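Local structure of carbonic anhydrase (Sordaria macrospora, 4O1J) at residues A[158-163]-A[195-200]; A[173-178]-A[189-194]; A[146-151]-A[163-168]. The protein probably catalyses the reversible hydration of carbon dioxide to hydrogencarbonate as a zinc-dependent carbonic anhydrase of the beta class. All coordinates share one frame; numbering follows the deposited sequence.

How the contacts relate
Helix 155-176 takes part in all three contacts. Contacts 1 and 2 pack two separate parts of it against strand 190-197, and their centres lie about 20 Å apart. Contact 3 joins helix 146-151 to the middle of the same helix. Its centre is about 11 Å from that of contact 1, and the two contacts share A163. A salt bridge between R161 NE and E148 OE1, 2.8 Å long, ties them together. Contact 1 is near the active site: the side chain of A163 is about 7 Å from the zinc ion. Contact 3 is more distant, with the side chain of L165 about 14 Å from the zinc. Contact 2 lies away from the site.

Contact 1. Residues A[158-163]-A[195-200]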
loop_
_atom_site.group_PDB
_atom_site.type_symbol
_atom_site.label_atom_id
_atom_site.label_comp_id
_atom_site.label_asym_id
_atom_site.label_seq_id
_atom_site.Cartn_x
_atom_site.Cartn_y
_atom_site.Cartn_z
ATOM N N ARG A 158 3.848 -23.518 18.868
ATOM C CA ARG A 158 4.349 -23.270 17.525
ATOM C C ARG A 158 3.803 -21.924 17.049
ATOM O O ARG A 158 4.529 -21.110 16.460
ATOM C CB ARG A 158 3.940 -24.393 16.564
ATOM C CG ARG A 158 4.715 -24.401 15.253
ATOM C CD ARG A 158 4.199 -25.451 14.274
ATOM N NE ARG A 158 4.333 -26.814 14.781
ATOM C CZ ARG A 158 3.305 -27.598 15.095
ATOM N NH1 ARG A 158 2.061 -27.155 14.957
ATOM N NH2 ARG A 158 3.518 -28.826 15.547
ATOM N N VAL A 159 2.522 -21.690 17.330
ATOM C CA VAL A 159 1.888 -20.422 16.983
ATOM C C VAL A 159 2.519 -19.278 17.775
ATOM O O VAL A 159 2.813 -18.210 17.218
ATOM C CB VAL A 159 0.373 -20.476 17.235
ATOM C CG1 VAL A 159 -0.250 -19.087 17.105
ATOM C CG2 VAL A 159 -0.274 -21.463 16.279
ATOM N N ILE A 160 2.766 -19.526 19.062
ATOM C CA ILE A 160 3.430 -18.544 19.915
ATOM C C ILE A 160 4.821 -18.239 19.360
ATOM O O ILE A 160 5.219 -17.072 19.243
ATOM C CB ILE A 160 3.550 -19.045 21.386
ATOM C CG1 ILE A 160 2.188 -19.036 22.080
ATOM C CG2 ILE A 160 4.515 -18.181 22.183
ATOM C CD1 ILE A 160 2.205 -19.650 23.455
ATOM N N ARG A 161 5.543 -19.288 18.973
ATOM C CA ARG A 161 6.905 -19.104 18.490
ATOM C C ARG A 161 6.944 -18.282 17.202
ATOM O O ARG A 161 7.711 -17.313 17.096
ATOM C CB ARG A 161 7.585 -20.450 18.270
ATOM C CG ARG A 161 9.044 -20.312 17.921
ATOM C CD ARG A 161 9.745 -19.506 19.005
ATOM N NE ARG A 161 11.110 -19.151 18.634
ATOM C CZ ARG A 161 11.784 -18.126 19.152
ATOM N NH1 ARG A 161 11.210 -17.335 20.051
ATOM N NH2 ARG A 161 13.027 -17.878 18.749
ATOM N N ILE A 162 6.105 -18.640 16.233
ATOM C CA ILE A 162 6.098 -17.894 14.982
ATOM C C ILE A 162 5.657 -16.448 15.239
ATOM O O ILE A 162 6.159 -15.528 14.584
ATOM C CB ILE A 162 5.201 -18.580 13.901
ATOM C CG1 ILE A 162 5.360 -17.897 12.543
ATOM C CG2 ILE A 162 3.746 -18.515 14.264
ATOM C CD1 ILE A 162 6.757 -17.878 12.018
ATOM N N ALA A 163 4.802 -16.228 16.243
ATOM C CA ALA A 163 4.388 -14.859 16.573
ATOM C C ALA A 163 5.543 -14.036 17.166
ATOM O O ALA A 163 5.687 -12.832 16.872
ATOM C CB ALA A 163 3.212 -14.882 17.519
ATOM N N PHE A 195 5.914 -9.254 24.177
ATOM C CA PHE A 195 4.988 -10.340 23.938
ATOM C C PHE A 195 3.939 -10.428 25.048
ATOM O O PHE A 195 4.257 -10.571 26.233
ATOM C CB PHE A 195 5.741 -11.664 23.805
ATOM C CG PHE A 195 4.938 -12.737 23.146
ATOM C CD1 PHE A 195 4.755 -12.733 21.773
ATOM C CD2 PHE A 195 4.355 -13.740 23.895
ATOM C CE1 PHE A 195 4.004 -13.710 21.162
ATOM C CE2 PHE A 195 3.607 -14.722 23.292
ATOM C CZ PHE A 195 3.431 -14.711 21.925
ATOM N N PHE A 196 2.684 -10.329 24.633
ATOM C CA PHE A 196 1.536 -10.398 25.512
ATOM C C PHE A 196 1.001 -11.816 25.523
ATOM O O PHE A 196 0.455 -12.296 24.525
ATOM C CB PHE A 196 0.458 -9.424 25.041
ATOM C CG PHE A 196 -0.846 -9.547 25.775
ATOM C CD1 PHE A 196 -0.918 -9.294 27.142
ATOM C CD2 PHE A 196 -2.005 -9.899 25.097
ATOM C CE1 PHE A 196 -2.119 -9.394 27.821
ATOM C CE2 PHE A 196 -3.206 -10.003 25.765
ATOM C CZ PHE A 196 -3.265 -9.750 27.132
ATOM N N ASP A 197 1.148 -12.482 26.662
ATOM C CA ASP A 197 0.675 -13.842 26.788
ATOM C C ASP A 197 -0.720 -13.828 27.407
ATOM O O ASP A 197 -0.878 -13.562 28.596
ATOM C CB ASP A 197 1.649 -14.660 27.620
ATOM C CG ASP A 197 1.756 -16.081 27.137
ATOM O OD1 ASP A 197 0.873 -16.890 27.499
ATOM O OD2 ASP A 197 2.715 -16.379 26.382
ATOM N N ILE A 198 -1.726 -14.121 26.593
ATOM C CA ILE A 198 -3.122 -13.955 26.989
ATOM C C ILE A 198 -3.534 -14.861 28.148
ATOM O O ILE A 198 -4.314 -14.457 29.012
ATOM C CB ILE A 198 -4.060 -14.198 25.788
ATOM C CG1 ILE A 198 -3.687 -13.252 24.644
ATOM C CG2 ILE A 198 -5.515 -13.999 26.179
ATOM C CD1 ILE A 198 -4.595 -13.337 23.453
ATOM N N GLY A 199 -2.990 -16.073 28.177
ATOM C CA GLY A 199 -3.274 -17.005 29.252
ATOM C C GLY A 199 -3.024 -16.470 30.651
ATOM O O GLY A 199 -3.801 -16.746 31.567
ATOM N N CYS A 200 -1.952 -15.703 30.834
ATOM C CA CYS A 200 -1.656 -15.154 32.158
ATOM C C CYS A 200 -1.849 -13.639 32.208
ATOM O O CYS A 200 -1.757 -13.032 33.273
ATOM C CB CYS A 200 -0.234 -15.529 32.604
ATOM S SG CYS A 200 1.134 -14.983 31.554
#
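I160 overlaps the outer end of the F195 ring with its CG2 methyl. CG2 lies 3.6 Å from F195 CZ and 3.7 Å from F195 CE2. The methyl approaches the ring obliquely, and the isoleucine lies roughly perpendicular to the phenylalanine side chain. One turn further along the helix, A163 meets the same ring at its edge, near the ring plane. Its CB is 3.9 Å from F195 CE1. The ring thus fits against the 158-163 part of helix 155-176, touching two residues three positions apart. F195 gets there with CG anti to the backbone N (chi1 -162°), which carries the ring toward the helix. D197 adds a looser touch: its OD2 is 4.4 Å from I160 CD1. No hydrogen bond joins the two segments; the contact is mainly apolar packing. The axes of 158-163 and 195-197 run at 159°, roughly antiparallel, with a closest approach of 10.6 Å. F195 also packs on K204 and L206 of strand 202-206. Its side chain is about 5 Å from that of H112, and A163 about 5 Å from that of C115, both zinc ligands. A helix here lies against the central sheet of the beta-carbonic anhydrase alpha/beta fold, beside the zinc site.

Contact 2. Residues A[173-178]-A[189-194]; sequences VLMNNP and LEVHGV
V191 has the most surface buried here, and it meets two neighbouring residues of the helix, M175 and L174. V191 points from strand 190-197 toward the helix. Its CB lies 4.0 Å from M175 SD. Its CG1 is 4.3 Å from L174 CD1, a looser touch. The contact joins the C-terminal end of helix 155-176 to the start of strand 190-197.

M175 reaches the strand by folding its chain. Its first bond does not aim at V191, but chi1 (-62°) and the bend at chi2 (-77°) place the sulfur beside the valine. A further bend at chi3 turns CE away, so SD and not the methyl makes the touch. The thioether passes alongside V191, and the two side chains run in opposite directions. L174 points toward the strand from the start. It offers V191 one methyl of its isobutyl end. The valine therefore faces the thioether of one residue and a branch of the other. The nearest CA atoms, those of M175 and V191, are 7.8 Å apart.

Other apolar groups complete the packing. I180 of helix 178-187 touches both L174 and V191, and L174 also reaches I95 of helix 89-100. Two residues after M175, N177 occupies the N-cap position of helix 178-187, where its OD1 accepts a hydrogen bond from I180 N. H192 points away from helix 173-176. Its ring stacks on F18 of the second subunit, so this part of the strand serves both the core and the subunit interface.

Aliphatic carbon and a thioether sulfur make the whole contact. It rests on van der Waals packing and burial of apolar surface, with no directed bond between the segments.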
loop_
_atom_site.group_PDB
_atom_site.type_symbol
_atom_site.label_atom_id
_atom_site.label_comp_id
_atom_site.label_asym_id
_atom_site.label_seq_id
_atom_site.Cartn_x
_atom_site.Cartn_y
_atom_site.Cartn_z
ATOM N N VAL A 173 12.788 -4.268 11.064
ATOM C CA VAL A 173 12.249 -3.292 10.115
ATOM C C VAL A 173 12.123 -1.887 10.731
ATOM O O VAL A 173 12.528 -0.894 10.112
ATOM C CB VAL A 173 10.871 -3.726 9.580
ATOM C CG1 VAL A 173 10.275 -2.640 8.687
ATOM C CG2 VAL A 173 10.988 -5.037 8.820
ATOM N N LEU A 174 11.579 -1.810 11.947
ATOM C CA LEU A 174 11.465 -0.541 12.673
ATOM C C LEU A 174 12.832 0.124 12.892
ATOM O O LEU A 174 12.969 1.356 12.831
ATOM C CB LEU A 174 10.788 -0.763 14.033
ATOM C CG LEU A 174 9.311 -1.167 14.051
ATOM C CD1 LEU A 174 8.852 -1.505 15.456
ATOM C CD2 LEU A 174 8.461 -0.054 13.476
ATOM N N MET A 175 13.836 -0.707 13.159
ATOM C CA MET A 175 15.181 -0.234 13.436
ATOM C C MET A 175 15.865 0.206 12.153
ATOM O O MET A 175 16.882 0.902 12.193
ATOM C CB MET A 175 16.009 -1.324 14.123
ATOM C CG MET A 175 15.464 -1.776 15.476
ATOM S SD MET A 175 15.788 -0.628 16.826
ATOM C CE MET A 175 17.522 -0.959 17.152
ATOM N N ASN A 176 15.311 -0.189 11.011
ATOM C CA ASN A 176 15.844 0.307 9.740
ATOM C C ASN A 176 15.045 1.472 9.154
ATOM O O ASN A 176 15.446 2.084 8.163
ATOM C CB ASN A 176 15.925 -0.835 8.735
ATOM C CG ASN A 176 17.006 -1.833 9.090
ATOM O OD1 ASN A 176 17.999 -1.483 9.740
ATOM N ND2 ASN A 176 16.803 -3.095 8.706
ATOM N N ASN A 177 13.920 1.781 9.785
ATOM C CA ASN A 177 13.135 2.961 9.440
ATOM C C ASN A 177 13.950 4.229 9.674
ATOM O O ASN A 177 14.555 4.388 10.733
ATOM C CB ASN A 177 11.856 2.998 10.265
ATOM C CG ASN A 177 10.966 4.165 9.912
ATOM O OD1 ASN A 177 11.268 5.316 10.228
ATOM N ND2 ASN A 177 9.836 3.868 9.288
ATOM N N PRO A 178 13.977 5.138 8.686
ATOM C CA PRO A 178 14.808 6.350 8.772
ATOM C C PRO A 178 14.409 7.316 9.898
ATOM O O PRO A 178 15.286 7.876 10.562
ATOM C CB PRO A 178 14.596 7.023 7.408
ATOM C CG PRO A 178 13.970 5.993 6.541
ATOM C CD PRO A 178 13.195 5.096 7.441
ATOM N N LEU A 189 15.418 7.902 21.194
ATOM C CA LEU A 189 14.174 7.170 21.043
ATOM C C LEU A 189 14.450 5.703 21.340
ATOM O O LEU A 189 15.487 5.162 20.943
ATOM C CB LEU A 189 13.592 7.359 19.636
ATOM C CG LEU A 189 12.393 6.483 19.258
ATOM C CD1 LEU A 189 11.246 6.710 20.225
ATOM C CD2 LEU A 189 11.944 6.780 17.845
ATOM N N GLU A 190 13.547 5.064 22.069
ATOM C CA GLU A 190 13.740 3.660 22.403
ATOM C C GLU A 190 12.731 2.772 21.697
ATOM O O GLU A 190 11.596 3.177 21.456
ATOM C CB GLU A 190 13.675 3.455 23.914
ATOM C CG GLU A 190 14.819 4.130 24.654
ATOM C CD GLU A 190 14.915 3.699 26.104
ATOM O OE1 GLU A 190 15.034 2.481 26.353
ATOM O OE2 GLU A 190 14.878 4.579 26.990
ATOM N N VAL A 191 13.167 1.569 21.338
ATOM C CA VAL A 191 12.306 0.617 20.656
ATOM C C VAL A 191 12.359 -0.729 21.379
ATOM O O VAL A 191 13.433 -1.227 21.714
ATOM C CB VAL A 191 12.711 0.443 19.179
ATOM C CG1 VAL A 191 11.733 -0.488 18.462
ATOM C CG2 VAL A 191 12.767 1.802 18.486
ATOM N N HIS A 192 11.189 -1.310 21.626
ATOM C CA HIS A 192 11.067 -2.519 22.427
ATOM C C HIS A 192 10.193 -3.558 21.731
ATOM O O HIS A 192 9.124 -3.239 21.196
ATOM C CB HIS A 192 10.488 -2.186 23.807
ATOM C CG HIS A 192 11.009 -0.905 24.382
ATOM N ND1 HIS A 192 12.192 -0.829 25.086
ATOM C CD2 HIS A 192 10.515 0.359 24.337
ATOM C CE1 HIS A 192 12.403 0.422 25.458
ATOM N NE2 HIS A 192 11.399 1.161 25.013
ATOM N N GLY A 193 10.655 -4.804 21.740
ATOM C CA GLY A 193 9.849 -5.904 21.252
ATOM C C GLY A 193 9.266 -6.643 22.438
ATOM O O GLY A 193 10.004 -7.108 23.309
ATOM N N VAL A 194 7.942 -6.706 22.517
ATOM C CA VAL A 194 7.320 -7.388 23.641
ATOM C C VAL A 194 6.313 -8.449 23.203
ATOM O O VAL A 194 5.895 -8.526 22.036
ATOM C CB VAL A 194 6.602 -6.400 24.591
ATOM C CG1 VAL A 194 7.561 -5.318 25.077
ATOM C CG2 VAL A 194 5.398 -5.786 23.907
#

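Contact 3. Residues A[146-151]-A[163-168]; sequences AEELDA and AQLNVE
Matching first torsions bring L149 and L165 together across the two helices. Each leucine has CG anti to its carbonyl carbon (chi1 -67° in L149, -66° in L165). In L165 the extended chi2 (171°) carries CD1 outward to the contact. L149 touches with CD2, the branch that is not anti to its CA. L149 CD2 meets L165 CD1 at 4.1 Å. The side chains run past one another, and only these two methyls come close. L165 is directed toward helix 146-151 from its CB, while L149 comes nearer only at its end. The CA atoms of the pair are 10.1 Å apart.

E148 flanks the pair. Its side chain is extended, and OE2 lies 4.4 Å from L165 CD1, a loose approach. The other oxygen, OE1, forms a salt bridge with NE of R161, which lies on helix 155-176 just before residues 163-168. R161 probably balances the carboxylate charge beside the leucine. V141 of helix 136-144 and H145, in the link to helix 146-151, also pack on L165. Between the two segments there is no hydrogen bond. The chemistry is that of a small apolar contact with a charged margin: methyl groups meet inside, and the polar end of E148 is held by a partner outside both segments.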
loop_
_atom_site.group_PDB
_atom_site.type_symbol
_atom_site.label_atom_id
_atom_site.label_comp_id
_atom_site.label_asym_id
_atom_site.label_seq_id
_atom_site.Cartn_x
_atom_site.Cartn_y
_atom_site.Cartn_z
ATOM N N ALA A 146 11.560 -22.886 9.353
ATOM C CA ALA A 146 10.717 -24.064 9.207
ATOM C C ALA A 146 11.218 -25.225 10.063
ATOM O O ALA A 146 10.417 -25.952 10.639
ATOM C CB ALA A 146 10.636 -24.478 7.751
ATOM N N GLU A 147 12.534 -25.392 10.153
ATOM C CA GLU A 147 13.100 -26.456 10.981
ATOM C C GLU A 147 12.691 -26.319 12.441
ATOM O O GLU A 147 12.240 -27.288 13.058
ATOM C CB GLU A 147 14.621 -26.486 10.884
ATOM C CG GLU A 147 15.155 -26.891 9.526
ATOM C CD GLU A 147 16.667 -27.056 9.531
ATOM O OE1 GLU A 147 17.175 -27.864 10.346
ATOM O OE2 GLU A 147 17.344 -26.375 8.726
ATOM N N GLU A 148 12.865 -25.119 12.991
ATOM C CA GLU A 148 12.550 -24.865 14.391
ATOM C C GLU A 148 11.055 -24.966 14.640
ATOM O O GLU A 148 10.613 -25.564 15.627
ATOM C CB GLU A 148 13.039 -23.488 14.829
ATOM C CG GLU A 148 12.454 -23.052 16.165
ATOM C CD GLU A 148 12.894 -21.666 16.575
ATOM O OE1 GLU A 148 12.643 -21.286 17.742
ATOM O OE2 GLU A 148 13.497 -20.962 15.732
ATOM N N LEU A 149 10.278 -24.377 13.740
ATOM C CA LEU A 149 8.838 -24.350 13.908
ATOM C C LEU A 149 8.233 -25.745 13.806
ATOM O O LEU A 149 7.356 -26.104 14.595
ATOM C CB LEU A 149 8.203 -23.415 12.883
ATOM C CG LEU A 149 8.511 -21.921 13.036
ATOM C CD1 LEU A 149 7.887 -21.142 11.896
ATOM C CD2 LEU A 149 8.017 -21.384 14.378
ATOM N N ASP A 150 8.699 -26.535 12.846
ATOM C CA ASP A 150 8.147 -27.871 12.646
ATOM C C ASP A 150 8.486 -28.842 13.785
ATOM O O ASP A 150 7.736 -29.785 14.052
ATOM C CB ASP A 150 8.625 -28.451 11.309
ATOM C CG ASP A 150 8.025 -27.730 10.108
ATOM O OD1 ASP A 150 8.538 -27.911 8.983
ATOM O OD2 ASP A 150 7.047 -26.975 10.287
ATOM N N ALA A 151 9.599 -28.600 14.470
ATOM C CA ALA A 151 10.044 -29.508 15.523
ATOM C C ALA A 151 9.212 -29.353 16.796
ATOM O O ALA A 151 9.244 -30.211 17.679
ATOM C CB ALA A 151 11.514 -29.284 15.825
ATOM N N ALA A 163 4.802 -16.228 16.243
ATOM C CA ALA A 163 4.388 -14.859 16.573
ATOM C C ALA A 163 5.543 -14.036 17.166
ATOM O O ALA A 163 5.687 -12.832 16.872
ATOM C CB ALA A 163 3.212 -14.882 17.519
ATOM N N GLN A 164 6.384 -14.698 17.961
ATOM C CA GLN A 164 7.563 -14.049 18.540
ATOM C C GLN A 164 8.631 -13.731 17.493
ATOM O O GLN A 164 9.277 -12.667 17.538
ATOM C CB GLN A 164 8.169 -14.922 19.634
ATOM C CG GLN A 164 7.218 -15.239 20.771
ATOM C CD GLN A 164 7.831 -16.179 21.777
ATOM O OE1 GLN A 164 8.670 -17.010 21.434
ATOM N NE2 GLN A 164 7.425 -16.048 23.032
ATOM N N LEU A 165 8.819 -14.654 16.552
ATOM C CA LEU A 165 9.773 -14.432 15.475
ATOM C C LEU A 165 9.274 -13.272 14.631
ATOM O O LEU A 165 10.066 -12.473 14.113
ATOM C CB LEU A 165 9.944 -15.683 14.613
ATOM C CG LEU A 165 10.586 -16.909 15.262
ATOM C CD1 LEU A 165 10.474 -18.106 14.336
ATOM C CD2 LEU A 165 12.032 -16.633 15.614
ATOM N N ASN A 166 7.952 -13.171 14.520
ATOM C CA ASN A 166 7.343 -12.063 13.801
ATOM C C ASN A 166 7.618 -10.727 14.487
ATOM O O ASN A 166 7.920 -9.722 13.820
ATOM C CB ASN A 166 5.839 -12.285 13.670
ATOM C CG ASN A 166 5.159 -11.185 12.890
ATOM O OD1 ASN A 166 5.480 -10.947 11.725
ATOM N ND2 ASN A 166 4.210 -10.504 13.528
ATOM N N VAL A 167 7.547 -10.714 15.817
ATOM C CA VAL A 167 7.911 -9.505 16.548
ATOM C C VAL A 167 9.364 -9.127 16.293
ATOM O O VAL A 167 9.679 -7.956 16.074
ATOM C CB VAL A 167 7.708 -9.662 18.065
ATOM C CG1 VAL A 167 8.213 -8.423 18.810
ATOM C CG2 VAL A 167 6.254 -9.903 18.371
ATOM N N GLU A 168 10.248 -10.119 16.319
ATOM C CA GLU A 168 11.669 -9.860 16.100
ATOM C C GLU A 168 11.932 -9.242 14.713
ATOM O O GLU A 168 12.703 -8.263 14.570
ATOM C CB GLU A 168 12.465 -11.157 16.282
ATOM C CG GLU A 168 12.644 -11.549 17.752
ATOM C CD GLU A 168 13.147 -12.975 17.941
ATOM O OE1 GLU A 168 13.427 -13.649 16.926
ATOM O OE2 GLU A 168 13.259 -13.425 19.106
#